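Local coordinates for protein SsRai1 (Scheffersomyces stipitis, PDB 5BTO) that removes NAD caps from the 5' ends of RNAs as a metal-dependent decapping hydrolase, and binds and stimulates the exoribonuclease RAT1, at residues 28-33 / 44-48; 33-38 / 212-217; 115-119 / 281-286; 235-241 / 252-257. All coordinates share one frame. Numbering follows the deposited sequence.

Interaction 1: residues 28-33 / 44-48; sequences EIFAFA and QKIVK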
loop_
_atom_site.group_PDB
_atom_site.type_symbol
_atom_site.label_atom_id
_atom_site.label_comp_id
_atom_site.label_asym_id
_atom_site.label_seq_id
_atom_site.Cartn_x
_atom_site.Cartn_y
_atom_site.Cartn_z
ATOM N N GLU A 28 -32.706 2.253 -0.072
ATOM C CA GLU A 28 -33.233 0.940 -0.424
ATOM C C GLU A 28 -33.963 1.011 -1.759
ATOM O O GLU A 28 -34.764 1.941 -1.996
ATOM C CB GLU A 28 -34.212 0.420 0.637
ATOM C CG GLU A 28 -34.755 -0.974 0.307
ATOM C CD GLU A 28 -35.685 -1.523 1.379
ATOM O OE1 GLU A 28 -35.203 -1.913 2.473
ATOM O OE2 GLU A 28 -36.898 -1.577 1.114
ATOM N N ILE A 29 -33.726 0.025 -2.616
ATOM C CA ILE A 29 -34.478 -0.048 -3.874
ATOM C C ILE A 29 -35.384 -1.277 -3.975
ATOM O O ILE A 29 -36.385 -1.251 -4.687
ATOM C CB ILE A 29 -33.575 0.078 -5.131
ATOM C CG1 ILE A 29 -32.387 -0.879 -5.051
ATOM C CG2 ILE A 29 -33.102 1.508 -5.294
ATOM C CD1 ILE A 29 -31.735 -1.148 -6.422
ATOM N N PHE A 30 -35.037 -2.350 -3.267
ATOM C CA PHE A 30 -35.925 -3.512 -3.164
ATOM C C PHE A 30 -35.540 -4.380 -1.975
ATOM O O PHE A 30 -34.507 -4.157 -1.355
ATOM C CB PHE A 30 -35.981 -4.334 -4.475
ATOM C CG PHE A 30 -34.649 -4.903 -4.933
ATOM C CD1 PHE A 30 -33.818 -4.171 -5.773
ATOM C CD2 PHE A 30 -34.264 -6.194 -4.585
ATOM C CE1 PHE A 30 -32.605 -4.698 -6.225
ATOM C CE2 PHE A 30 -33.036 -6.731 -5.038
ATOM C CZ PHE A 30 -32.227 -5.981 -5.861
ATOM N N ALA A 31 -36.374 -5.361 -1.656
ATOM C CA ALA A 31 -36.062 -6.286 -0.580
ATOM C C ALA A 31 -36.475 -7.682 -0.984
ATOM O O ALA A 31 -37.244 -7.861 -1.923
ATOM C CB ALA A 31 -36.772 -5.858 0.721
ATOM N N PHE A 32 -35.930 -8.680 -0.299
ATOM C CA PHE A 32 -36.441 -10.039 -0.410
ATOM C C PHE A 32 -36.281 -10.742 0.929
ATOM O O PHE A 32 -35.692 -10.180 1.852
ATOM C CB PHE A 32 -35.810 -10.810 -1.590
ATOM C CG PHE A 32 -34.318 -11.063 -1.470
ATOM C CD1 PHE A 32 -33.400 -10.087 -1.831
ATOM C CD2 PHE A 32 -33.844 -12.300 -1.053
ATOM C CE1 PHE A 32 -32.028 -10.335 -1.751
ATOM C CE2 PHE A 32 -32.473 -12.559 -0.974
ATOM C CZ PHE A 32 -31.566 -11.577 -1.324
ATOM N N ALA A 33 -36.839 -11.937 1.062
ATOM C CA ALA A 33 -36.764 -12.626 2.343
ATOM C C ALA A 33 -36.591 -14.127 2.179
ATOM O O ALA A 33 -36.847 -14.682 1.116
ATOM C CB ALA A 33 -38.016 -12.314 3.193
ATOM N N GLN A 44 -42.753 -7.610 -3.345
ATOM C CA GLN A 44 -42.450 -6.522 -2.417
ATOM C C GLN A 44 -43.522 -6.349 -1.346
ATOM O O GLN A 44 -43.206 -6.132 -0.174
ATOM C CB GLN A 44 -42.216 -5.202 -3.155
ATOM C CG GLN A 44 -41.027 -5.235 -4.104
ATOM C CD GLN A 44 -39.748 -5.634 -3.383
ATOM O OE1 GLN A 44 -39.119 -4.814 -2.724
ATOM N NE2 GLN A 44 -39.383 -6.902 -3.486
ATOM N N LYS A 45 -44.785 -6.437 -1.744
ATOM C CA LYS A 45 -45.857 -6.263 -0.776
ATOM C C LYS A 45 -45.827 -7.355 0.284
ATOM O O LYS A 45 -45.904 -7.071 1.481
ATOM C CB LYS A 45 -47.217 -6.227 -1.467
ATOM C CG LYS A 45 -48.342 -5.875 -0.514
ATOM C CD LYS A 45 -49.610 -5.541 -1.274
ATOM C CE LYS A 45 -50.625 -4.857 -0.372
ATOM N NZ LYS A 45 -50.983 -5.706 0.787
ATOM N N ILE A 46 -45.713 -8.604 -0.159
ATOM C CA ILE A 46 -45.646 -9.742 0.751
ATOM C C ILE A 46 -44.427 -9.681 1.677
ATOM O O ILE A 46 -44.538 -9.940 2.877
ATOM C CB ILE A 46 -45.654 -11.081 -0.017
ATOM C CG1 ILE A 46 -46.971 -11.245 -0.786
ATOM C CG2 ILE A 46 -45.453 -12.249 0.939
ATOM C CD1 ILE A 46 -47.086 -12.563 -1.524
ATOM N N VAL A 47 -43.263 -9.345 1.125
ATOM C CA VAL A 47 -42.066 -9.230 1.944
ATOM C C VAL A 47 -42.262 -8.200 3.050
ATOM O O VAL A 47 -41.945 -8.454 4.212
ATOM C CB VAL A 47 -40.823 -8.867 1.103
ATOM C CG1 VAL A 47 -39.669 -8.477 2.005
ATOM C CG2 VAL A 47 -40.429 -10.043 0.222
ATOM N N LYS A 48 -42.784 -7.037 2.681
ATOM C CA LYS A 48 -42.987 -5.949 3.631
ATOM C C LYS A 48 -44.093 -6.247 4.647
ATOM O O LYS A 48 -43.981 -5.871 5.811
ATOM C CB LYS A 48 -43.288 -4.646 2.886
ATOM C CG LYS A 48 -42.153 -4.165 1.996
ATOM C CD LYS A 48 -41.103 -3.425 2.790
ATOM C CE LYS A 48 -39.853 -3.158 1.954
ATOM N NZ LYS A 48 -38.967 -2.185 2.631
#

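Interaction 2: residues 33-38 / 212-217; sequences ARDIDG and NNYEQY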
loop_
_atom_site.group_PDB
_atom_site.type_symbol
_atom_site.label_atom_id
_atom_site.label_comp_id
_atom_site.label_asym_id
_atom_site.label_seq_id
_atom_site.Cartn_x
_atom_site.Cartn_y
_atom_site.Cartn_z
ATOM N N ALA A 33 -36.839 -11.937 1.062
ATOM C CA ALA A 33 -36.764 -12.626 2.343
ATOM C C ALA A 33 -36.591 -14.127 2.179
ATOM O O ALA A 33 -36.847 -14.682 1.116
ATOM C CB ALA A 33 -38.016 -12.314 3.193
ATOM N N ARG A 34 -36.123 -14.775 3.237
ATOM C CA ARG A 34 -36.159 -16.226 3.315
ATOM C C ARG A 34 -37.151 -16.561 4.427
ATOM O O ARG A 34 -37.073 -15.993 5.515
ATOM C CB ARG A 34 -34.767 -16.784 3.628
ATOM C CG ARG A 34 -34.670 -18.307 3.583
ATOM C CD ARG A 34 -33.224 -18.778 3.720
ATOM N NE ARG A 34 -32.721 -18.616 5.080
ATOM C CZ ARG A 34 -31.436 -18.675 5.418
ATOM N NH1 ARG A 34 -30.508 -18.890 4.493
ATOM N NH2 ARG A 34 -31.078 -18.515 6.684
ATOM N N ASP A 35 -38.106 -17.445 4.151
ATOM C CA ASP A 35 -39.139 -17.737 5.142
ATOM C C ASP A 35 -38.740 -18.858 6.093
ATOM O O ASP A 35 -37.623 -19.377 6.025
ATOM C CB ASP A 35 -40.515 -17.997 4.500
ATOM C CG ASP A 35 -40.563 -19.276 3.678
ATOM O OD1 ASP A 35 -39.704 -20.163 3.866
ATOM O OD2 ASP A 35 -41.488 -19.400 2.845
ATOM N N ILE A 36 -39.659 -19.209 6.986
ATOM C CA ILE A 36 -39.410 -20.206 8.018
ATOM C C ILE A 36 -39.094 -21.571 7.417
ATOM O O ILE A 36 -38.368 -22.365 8.015
ATOM C CB ILE A 36 -40.618 -20.331 8.965
ATOM C CG1 ILE A 36 -40.302 -21.292 10.111
ATOM C CG2 ILE A 36 -41.852 -20.797 8.198
ATOM C CD1 ILE A 36 -39.160 -20.842 10.980
ATOM N N ASP A 37 -39.639 -21.836 6.233
ATOM C CA ASP A 37 -39.396 -23.096 5.543
ATOM C C ASP A 37 -38.141 -23.041 4.673
ATOM O O ASP A 37 -37.782 -24.024 4.032
ATOM C CB ASP A 37 -40.616 -23.497 4.708
ATOM C CG ASP A 37 -41.788 -23.946 5.567
ATOM O OD1 ASP A 37 -41.544 -24.573 6.619
ATOM O OD2 ASP A 37 -42.949 -23.673 5.190
ATOM N N GLY A 38 -37.476 -21.892 4.663
ATOM C CA GLY A 38 -36.237 -21.736 3.920
ATOM C C GLY A 38 -36.450 -21.365 2.465
ATOM O O GLY A 38 -35.511 -21.370 1.668
ATOM N N ASN A 212 -35.538 -19.581 15.550
ATOM C CA ASN A 212 -34.970 -20.148 14.333
ATOM C C ASN A 212 -34.059 -19.156 13.616
ATOM O O ASN A 212 -34.133 -17.943 13.846
ATOM C CB ASN A 212 -36.080 -20.604 13.379
ATOM C CG ASN A 212 -36.684 -19.453 12.588
ATOM O OD1 ASN A 212 -36.151 -19.048 11.554
ATOM N ND2 ASN A 212 -37.803 -18.926 13.068
ATOM N N ASN A 213 -33.197 -19.667 12.744
ATOM C CA ASN A 213 -32.369 -18.783 11.929
ATOM C C ASN A 213 -32.619 -18.967 10.433
ATOM O O ASN A 213 -31.810 -18.555 9.602
ATOM C CB ASN A 213 -30.880 -18.922 12.274
ATOM C CG ASN A 213 -30.294 -20.250 11.839
ATOM O OD1 ASN A 213 -31.002 -21.130 11.351
ATOM N ND2 ASN A 213 -28.985 -20.393 12.000
ATOM N N TYR A 214 -33.750 -19.585 10.102
ATOM C CA TYR A 214 -34.192 -19.688 8.716
ATOM C C TYR A 214 -34.683 -18.342 8.206
ATOM O O TYR A 214 -34.355 -17.927 7.094
ATOM C CB TYR A 214 -35.321 -20.708 8.583
ATOM C CG TYR A 214 -34.845 -22.133 8.488
ATOM C CD1 TYR A 214 -34.435 -22.824 9.621
ATOM C CD2 TYR A 214 -34.803 -22.792 7.265
ATOM C CE1 TYR A 214 -33.997 -24.132 9.540
ATOM C CE2 TYR A 214 -34.365 -24.104 7.174
ATOM C CZ TYR A 214 -33.965 -24.767 8.314
ATOM O OH TYR A 214 -33.531 -26.067 8.230
ATOM N N GLU A 215 -35.474 -17.663 9.029
ATOM C CA GLU A 215 -36.116 -16.425 8.610
ATOM C C GLU A 215 -35.120 -15.284 8.489
ATOM O O GLU A 215 -34.396 -14.976 9.439
ATOM C CB GLU A 215 -37.246 -16.048 9.574
ATOM C CG GLU A 215 -38.436 -16.987 9.527
ATOM C CD GLU A 215 -39.472 -16.657 10.581
ATOM O OE1 GLU A 215 -39.111 -16.600 11.773
ATOM O OE2 GLU A 215 -40.645 -16.450 10.213
ATOM N N GLN A 216 -35.090 -14.668 7.309
ATOM C CA GLN A 216 -34.221 -13.531 7.034
ATOM C C GLN A 216 -34.959 -12.485 6.221
ATOM O O GLN A 216 -35.661 -12.818 5.265
ATOM C CB GLN A 216 -32.989 -13.963 6.238
ATOM C CG GLN A 216 -32.026 -14.860 6.970
ATOM C CD GLN A 216 -30.799 -15.152 6.133
ATOM O OE1 GLN A 216 -30.842 -15.077 4.903
ATOM N NE2 GLN A 216 -29.697 -15.480 6.793
ATOM N N TYR A 217 -34.778 -11.220 6.590
ATOM C CA TYR A 217 -35.303 -10.099 5.815
ATOM C C TYR A 217 -34.110 -9.361 5.218
ATOM O O TYR A 217 -33.205 -8.935 5.947
ATOM C CB TYR A 217 -36.125 -9.170 6.714
ATOM C CG TYR A 217 -36.605 -7.901 6.032
ATOM C CD1 TYR A 217 -37.622 -7.940 5.087
ATOM C CD2 TYR A 217 -36.053 -6.670 6.342
ATOM C CE1 TYR A 217 -38.064 -6.789 4.464
ATOM C CE2 TYR A 217 -36.493 -5.506 5.725
ATOM C CZ TYR A 217 -37.499 -5.575 4.787
ATOM O OH TYR A 217 -37.945 -4.426 4.179
HETATM O O HOH W 1 -41.806 -17.523 7.597
#

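Interaction 3: residues 115-119 / 281-286; sequences RGLMT and AQCFLM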
loop_
_atom_site.group_PDB
_atom_site.type_symbol
_atom_site.label_atom_id
_atom_site.label_comp_id
_atom_site.label_asym_id
_atom_site.label_seq_id
_atom_site.Cartn_x
_atom_site.Cartn_y
_atom_site.Cartn_z
ATOM N N ARG A 115 -23.423 -6.975 1.719
ATOM C CA ARG A 115 -22.876 -6.119 2.761
ATOM C C ARG A 115 -21.813 -6.806 3.590
ATOM O O ARG A 115 -20.819 -6.190 3.944
ATOM C CB ARG A 115 -23.993 -5.652 3.709
ATOM C CG ARG A 115 -23.474 -5.137 5.057
ATOM C CD ARG A 115 -24.548 -5.060 6.136
ATOM N NE ARG A 115 -24.953 -6.360 6.667
ATOM C CZ ARG A 115 -26.182 -6.630 7.096
ATOM N NH1 ARG A 115 -27.123 -5.695 7.045
ATOM N NH2 ARG A 115 -26.476 -7.834 7.569
ATOM N N GLY A 116 -22.038 -8.077 3.920
ATOM C CA GLY A 116 -21.125 -8.794 4.794
ATOM C C GLY A 116 -19.741 -8.912 4.179
ATOM O O GLY A 116 -18.736 -8.887 4.884
ATOM N N LEU A 117 -19.687 -9.029 2.858
ATOM C CA LEU A 117 -18.401 -9.171 2.191
ATOM C C LEU A 117 -17.652 -7.840 2.224
ATOM O O LEU A 117 -16.430 -7.806 2.383
ATOM C CB LEU A 117 -18.590 -9.644 0.748
ATOM C CG LEU A 117 -19.395 -10.946 0.606
ATOM C CD1 LEU A 117 -19.582 -11.323 -0.867
ATOM C CD2 LEU A 117 -18.737 -12.089 1.391
ATOM N N MET A 118 -18.383 -6.740 2.070
ATOM C CA MET A 118 -17.765 -5.420 2.114
ATOM C C MET A 118 -17.334 -5.070 3.537
ATOM O O MET A 118 -16.309 -4.432 3.746
ATOM C CB MET A 118 -18.685 -4.353 1.517
ATOM C CG MET A 118 -19.035 -4.614 0.044
ATOM S SD MET A 118 -17.584 -4.682 -1.048
ATOM C CE MET A 118 -17.338 -6.443 -1.190
ATOM N N THR A 119 -18.123 -5.508 4.516
ATOM C CA THR A 119 -17.728 -5.353 5.910
ATOM C C THR A 119 -16.383 -6.024 6.211
ATOM O O THR A 119 -15.552 -5.484 6.954
ATOM C CB THR A 119 -18.811 -5.939 6.856
ATOM O OG1 THR A 119 -20.050 -5.234 6.660
ATOM C CG2 THR A 119 -18.372 -5.811 8.308
ATOM N N ALA A 281 -19.398 -1.013 11.235
ATOM C CA ALA A 281 -19.083 -1.200 9.817
ATOM C C ALA A 281 -20.305 -1.689 9.047
ATOM O O ALA A 281 -20.618 -1.159 7.980
ATOM C CB ALA A 281 -17.903 -2.166 9.634
ATOM N N GLN A 282 -20.989 -2.695 9.590
ATOM C CA GLN A 282 -22.178 -3.269 8.953
ATOM C C GLN A 282 -23.275 -2.234 8.778
ATOM O O GLN A 282 -23.889 -2.120 7.711
ATOM C CB GLN A 282 -22.746 -4.398 9.812
ATOM C CG GLN A 282 -21.899 -5.637 9.866
ATOM C CD GLN A 282 -22.501 -6.686 10.774
ATOM O OE1 GLN A 282 -23.695 -6.632 11.098
ATOM N NE2 GLN A 282 -21.684 -7.644 11.196
ATOM N N CYS A 283 -23.519 -1.477 9.835
ATOM C CA CYS A 283 -24.606 -0.505 9.833
ATOM C C CYS A 283 -24.286 0.704 8.974
ATOM O O CYS A 283 -25.150 1.203 8.248
ATOM C CB CYS A 283 -24.945 -0.086 11.260
ATOM S SG CYS A 283 -25.724 -1.435 12.174
ATOM N N PHE A 284 -23.033 1.156 9.033
ATOM C CA PHE A 284 -22.605 2.301 8.242
ATOM C C PHE A 284 -22.750 2.017 6.744
ATOM O O PHE A 284 -23.264 2.851 5.988
ATOM C CB PHE A 284 -21.153 2.660 8.571
ATOM C CG PHE A 284 -20.616 3.787 7.759
ATOM C CD1 PHE A 284 -20.914 5.093 8.089
ATOM C CD2 PHE A 284 -19.808 3.540 6.660
ATOM C CE1 PHE A 284 -20.419 6.136 7.340
ATOM C CE2 PHE A 284 -19.311 4.584 5.901
ATOM C CZ PHE A 284 -19.615 5.881 6.243
ATOM N N LEU A 285 -22.287 0.847 6.320
ATOM C CA LEU A 285 -22.382 0.458 4.914
ATOM C C LEU A 285 -23.817 0.343 4.439
ATOM O O LEU A 285 -24.117 0.670 3.282
ATOM C CB LEU A 285 -21.656 -0.863 4.660
ATOM C CG LEU A 285 -20.134 -0.815 4.764
ATOM C CD1 LEU A 285 -19.552 -2.224 4.661
ATOM C CD2 LEU A 285 -19.574 0.075 3.662
ATOM N N MET A 286 -24.707 -0.117 5.319
ATOM C CA MET A 286 -26.100 -0.322 4.932
ATOM C C MET A 286 -26.989 0.896 5.160
ATOM O O MET A 286 -28.153 0.875 4.765
ATOM C CB MET A 286 -26.717 -1.498 5.699
ATOM C CG MET A 286 -26.395 -2.877 5.135
ATOM S SD MET A 286 -26.926 -3.159 3.435
ATOM C CE MET A 286 -28.707 -3.326 3.553
#

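Interaction 4: residues 235-241 / 252-257; sequences EVDCVWD and SHYMEL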
loop_
_atom_site.group_PDB
_atom_site.type_symbol
_atom_site.label_atom_id
_atom_site.label_comp_id
_atom_site.label_asym_id
_atom_site.label_seq_id
_atom_site.Cartn_x
_atom_site.Cartn_y
_atom_site.Cartn_z
ATOM N N GLU A 235 -28.941 -8.368 5.416
ATOM C CA GLU A 235 -29.999 -8.695 6.376
ATOM C C GLU A 235 -30.242 -7.545 7.340
ATOM O O GLU A 235 -29.303 -6.897 7.815
ATOM C CB GLU A 235 -29.684 -9.970 7.169
ATOM C CG GLU A 235 -30.870 -10.404 8.050
ATOM C CD GLU A 235 -30.628 -11.670 8.844
ATOM O OE1 GLU A 235 -29.533 -12.252 8.718
ATOM O OE2 GLU A 235 -31.542 -12.081 9.605
ATOM N N VAL A 236 -31.520 -7.315 7.634
ATOM C CA VAL A 236 -31.951 -6.269 8.548
ATOM C C VAL A 236 -32.773 -6.929 9.642
ATOM O O VAL A 236 -33.640 -7.765 9.361
ATOM C CB VAL A 236 -32.793 -5.212 7.795
ATOM C CG1 VAL A 236 -33.627 -4.361 8.768
ATOM C CG2 VAL A 236 -31.888 -4.343 6.900
ATOM N N ASP A 237 -32.496 -6.572 10.894
ATOM C CA ASP A 237 -33.086 -7.298 12.013
ATOM C C ASP A 237 -34.533 -6.897 12.298
ATOM O O ASP A 237 -35.378 -7.759 12.520
ATOM C CB ASP A 237 -32.237 -7.156 13.277
ATOM C CG ASP A 237 -30.864 -7.789 13.123
ATOM O OD1 ASP A 237 -30.768 -8.777 12.366
ATOM O OD2 ASP A 237 -29.893 -7.303 13.744
ATOM N N CYS A 238 -34.817 -5.600 12.279
ATOM C CA CYS A 238 -36.170 -5.141 12.582
ATOM C C CYS A 238 -36.402 -3.694 12.174
ATOM O O CYS A 238 -35.482 -2.981 11.772
ATOM C CB CYS A 238 -36.472 -5.321 14.083
ATOM S SG CYS A 238 -35.660 -4.150 15.168
ATOM N N VAL A 239 -37.660 -3.277 12.272
ATOM C CA VAL A 239 -38.053 -1.888 12.125
ATOM C C VAL A 239 -38.250 -1.328 13.529
ATOM O O VAL A 239 -38.839 -1.999 14.376
ATOM C CB VAL A 239 -39.382 -1.805 11.341
ATOM C CG1 VAL A 239 -39.971 -0.413 11.394
ATOM C CG2 VAL A 239 -39.137 -2.227 9.894
ATOM N N TRP A 240 -37.746 -0.125 13.797
ATOM C CA TRP A 240 -37.928 0.443 15.137
ATOM C C TRP A 240 -39.237 1.195 15.312
ATOM O O TRP A 240 -39.770 1.261 16.414
ATOM C CB TRP A 240 -36.734 1.288 15.594
ATOM C CG TRP A 240 -36.472 2.529 14.821
ATOM C CD1 TRP A 240 -35.722 2.649 13.676
ATOM C CD2 TRP A 240 -36.911 3.847 15.154
ATOM N NE1 TRP A 240 -35.689 3.966 13.272
ATOM C CE2 TRP A 240 -36.416 4.719 14.159
ATOM C CE3 TRP A 240 -37.688 4.375 16.189
ATOM C CZ2 TRP A 240 -36.666 6.091 14.176
ATOM C CZ3 TRP A 240 -37.938 5.734 16.203
ATOM C CH2 TRP A 240 -37.430 6.577 15.202
ATOM N N ASP A 241 -39.771 1.756 14.238
ATOM C CA ASP A 241 -41.061 2.430 14.363
ATOM C C ASP A 241 -42.102 1.947 13.357
ATOM O O ASP A 241 -43.061 1.261 13.733
ATOM C CB ASP A 241 -40.908 3.962 14.394
ATOM C CG ASP A 241 -40.174 4.529 13.182
ATOM O OD1 ASP A 241 -39.677 3.757 12.338
ATOM O OD2 ASP A 241 -40.088 5.774 13.088
ATOM N N SER A 252 -33.896 4.544 7.234
ATOM C CA SER A 252 -33.826 5.277 8.489
ATOM C C SER A 252 -34.752 4.689 9.537
ATOM O O SER A 252 -34.678 5.070 10.696
ATOM C CB SER A 252 -34.147 6.757 8.276
ATOM O OG SER A 252 -35.525 6.956 7.999
ATOM N N HIS A 253 -35.611 3.754 9.125
ATOM C CA HIS A 253 -36.572 3.118 10.035
ATOM C C HIS A 253 -36.147 1.729 10.511
ATOM O O HIS A 253 -36.855 1.074 11.288
ATOM C CB HIS A 253 -37.951 3.066 9.377
ATOM C CG HIS A 253 -38.504 4.415 9.065
ATOM N ND1 HIS A 253 -39.234 5.143 9.984
ATOM C CD2 HIS A 253 -38.430 5.179 7.950
ATOM C CE1 HIS A 253 -39.591 6.295 9.442
ATOM N NE2 HIS A 253 -39.122 6.339 8.207
ATOM N N TYR A 254 -34.977 1.288 10.060
ATOM C CA TYR A 254 -34.454 -0.030 10.415
ATOM C C TYR A 254 -33.530 0.043 11.630
ATOM O O TYR A 254 -32.997 1.098 11.955
ATOM C CB TYR A 254 -33.647 -0.616 9.255
ATOM C CG TYR A 254 -34.442 -1.004 8.033
ATOM C CD1 TYR A 254 -35.780 -1.369 8.123
ATOM C CD2 TYR A 254 -33.837 -1.036 6.782
ATOM C CE1 TYR A 254 -36.492 -1.739 6.987
ATOM C CE2 TYR A 254 -34.539 -1.405 5.647
ATOM C CZ TYR A 254 -35.867 -1.758 5.756
ATOM O OH TYR A 254 -36.564 -2.127 4.634
ATOM N N MET A 255 -33.343 -1.088 12.293
ATOM C CA MET A 255 -32.469 -1.141 13.466
ATOM C C MET A 255 -31.796 -2.507 13.526
ATOM O O MET A 255 -32.373 -3.516 13.118
ATOM C CB MET A 255 -33.280 -0.855 14.752
ATOM C CG MET A 255 -32.421 -0.620 16.003
ATOM S SD MET A 255 -33.329 0.173 17.363
ATOM C CE MET A 255 -34.645 -1.021 17.543
ATOM N N GLU A 256 -30.556 -2.530 14.007
ATOM C CA GLU A 256 -29.823 -3.764 14.218
ATOM C C GLU A 256 -29.962 -4.210 15.673
ATOM O O GLU A 256 -30.047 -3.372 16.569
ATOM C CB GLU A 256 -28.348 -3.520 13.897
ATOM C CG GLU A 256 -27.466 -4.741 13.976
ATOM C CD GLU A 256 -27.460 -5.526 12.683
ATOM O OE1 GLU A 256 -27.998 -5.016 11.680
ATOM O OE2 GLU A 256 -26.915 -6.649 12.670
ATOM N N LEU A 257 -29.978 -5.518 15.903
ATOM C CA LEU A 257 -30.053 -6.077 17.263
ATOM C C LEU A 257 -28.885 -7.030 17.507
ATOM O O LEU A 257 -28.702 -7.986 16.763
ATOM C CB LEU A 257 -31.361 -6.845 17.444
ATOM C CG LEU A 257 -32.630 -6.034 17.201
ATOM C CD1 LEU A 257 -33.865 -6.915 17.291
ATOM C CD2 LEU A 257 -32.703 -4.888 18.196
HETATM O O HOH W 2 -28.435 -4.512 8.928
HETATM O O HOH W 3 -28.516 -8.236 10.576
#

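Interaction 1: residues 28-33 / 44-48
Near the margin of the large mixed sheet, the N-terminal turn of helix 44-50 packs against strand 27-34, and the side-chain amide of Gln-44 makes two hydrogen bonds to the backbone N and O of one residue, Ala-31. Ala-31 N donates to Gln-44 OE1 (3.0 Å, 152° at the hydrogen), and Gln-44 NE2 donates to Ala-31 O (2.8 Å, 171°). The m,m rotamer of Gln-44 curls its amide back to the strand, although its CA-to-CB bond points sideways. The segment axes approach to 7.9 Å at 63°, close enough for Val-47 to fill the gap, with CG1 lying 4.1 Å from Ala-31 CB and 4.3 Å from Ala-33 CB. In this PD-(D/E)XK nuclease fold, strand 27-34 runs between strands 216-225 and 40-41; Ile-29 and Phe-30 both face Val-220, forming a classic beta bulge. Phe-30 and Phe-32 send their rings to the other side of the strand, onto helix 87-101. At the start of 28-33, Glu-28 OE2 meets Lys-48 NZ at 2.6 Å in a salt bridge, and the same NZ also bonds Tyr-217 OH, while Glu-28 OE1 is taken by Tyr-254 OH and Ser-219 OG.

Interaction 2: residues 33-38 / 212-217
Two strand ends meet antiparallel here: Arg-34 and Gln-216 form a hydrogen-bonded pair, with Arg-34 N to Gln-216 O at 2.9 Å and Gln-216 N to Arg-34 O at 3.0 Å, while Ala-33 and Tyr-217 form the adjoining non-hydrogen-bonded pair, CA to CA 4.5 Å. This is the end of the antiparallel pairing of strands 27-34 and 216-225 in the large mixed sheet of the PD-(D/E)XK nuclease fold. Beyond it, residues 35-38 make a type I beta turn, closed by Gly-38 N to Asp-35 O at 2.9 Å. Gly-38 has phi/psi of 86/9, angles that favour glycine, and its CA lies 3.8 Å from Tyr-214 CD2 at the ring edge. The Arg-34 side chain reaches the loop leading into the partner strand: NE donates to Tyr-214 O (2.7 Å, 170°), and NH2 adds a weak bond to Asn-213 O (3.0 Å, 134°). Gln-216 CD covers one face of that guanidinium, whose NH1 is held by Asn-83. Asn-212 shapes the loop through an Asx motif, OD1 accepting from Glu-215 N at 3.0 Å, and its ND2 donates to Glu-215 OE1 at 3.0 Å. Water 1 connects Ile-36 N (2.8 Å) with Glu-215 OE2 (3.1 Å).

Interaction 3: residues 115-119 / 281-286
Arg-115 lays its aliphatic chain along the last turn of helix 266-286, its CD 3.4 Å from Gln-282 O and 4.1 Å from Gln-282 CB, with Met-286 beside the guanidinium edge. It loses 94 Å² to the other segment, the largest share of any residue here. The guanidinium is turned to another partner, NH1 donating to Glu-235 O. Both Arg-115 and Gln-282 bind substrate, consistent with this helix crossing lining the active site of the nuclease fold; Gln-282 OE1 in turn accepts from Lys-258 NZ, another substrate-binding residue. The segment axes come within 9.3 Å at 121°, and the nearest CA pair is Thr-119 with Gln-282 at 5.8 Å. Leu-285 CD1 packs on the 115-119 helix, 3.6 Å from both Thr-119 OG1 and Thr-119 N and 3.9 Å from Met-118 CB, while Thr-119 CG2 meets Ala-281 CB at 3.9 Å. Thr-119 spends its hydroxyl proton within its own helix, OG1 donating to Arg-115 O at 3.0 Å.

Interaction 4: residues 235-241 / 252-257
Ser-252 opens the segment by accepting from the Trp-240 indole, NE1 to Ser-252 O at 3.0 Å. His-253 follows: its O accepts from Trp-240 N (2.9 Å), and its ND1 donates to Asp-241 OD1 (2.8 Å, 160°), with a weak bond to Asp-241 OD2 at 3.3 Å. Tyr-254 pairs with Val-239 at a CA separation of 4.4 Å, and Val-236 CG1 lies over its ring, 3.8 Å from the centroid, as a CH-pi contact; Tyr-254 OH hydrogen-bonds Glu-28 OE1. Met-255 pairs with Cys-238, N to Cys-238 O at 2.9 Å, with a weak return from Cys-238 N to Met-255 O at 3.3 Å. These bridges join strands 238-239 and 254-261 in the four-stranded mixed sheet of the PD-(D/E)XK fold, whose signature acidic residues come next. Glu-256 and Asp-237 are metal ligands: Asp-237 OD2 sits 3.2 Å from Glu-256 OE2, a like-charge approach a divalent cation would relieve. Lys-258 salt-bridges Glu-256, and water 2 links Glu-256 OE1 to Glu-235 O, 2.8 Å each. Leu-257, also at the metal site, donates N to Asp-237 OD2 (2.8 Å, 179°).

In the fold
Interactions 1 and 2 share Ala-33 and strand 27-34; their centres are about 14 Å apart and their segments alternate along the chain. Interaction 1 closes before interactions 3 and 4 open. The centre of interaction 4 is about 14 Å from those of interactions 1 and 3 and about 16 Å from that of interaction 2. Tyr-254 OH connects three of them, 2.6 Å from Glu-28 OE1 and 2.7 Å from Tyr-217 OH, while Tyr-217 O to Val-236 N (2.9 Å) links the large sheet to the segment entering the four-stranded one. Interaction 4 is nested within interaction 3, joined by Arg-115 NH1 to Glu-235 O (2.6 Å), so helices carrying substrate-binding residues lie beside the metal-binding acids.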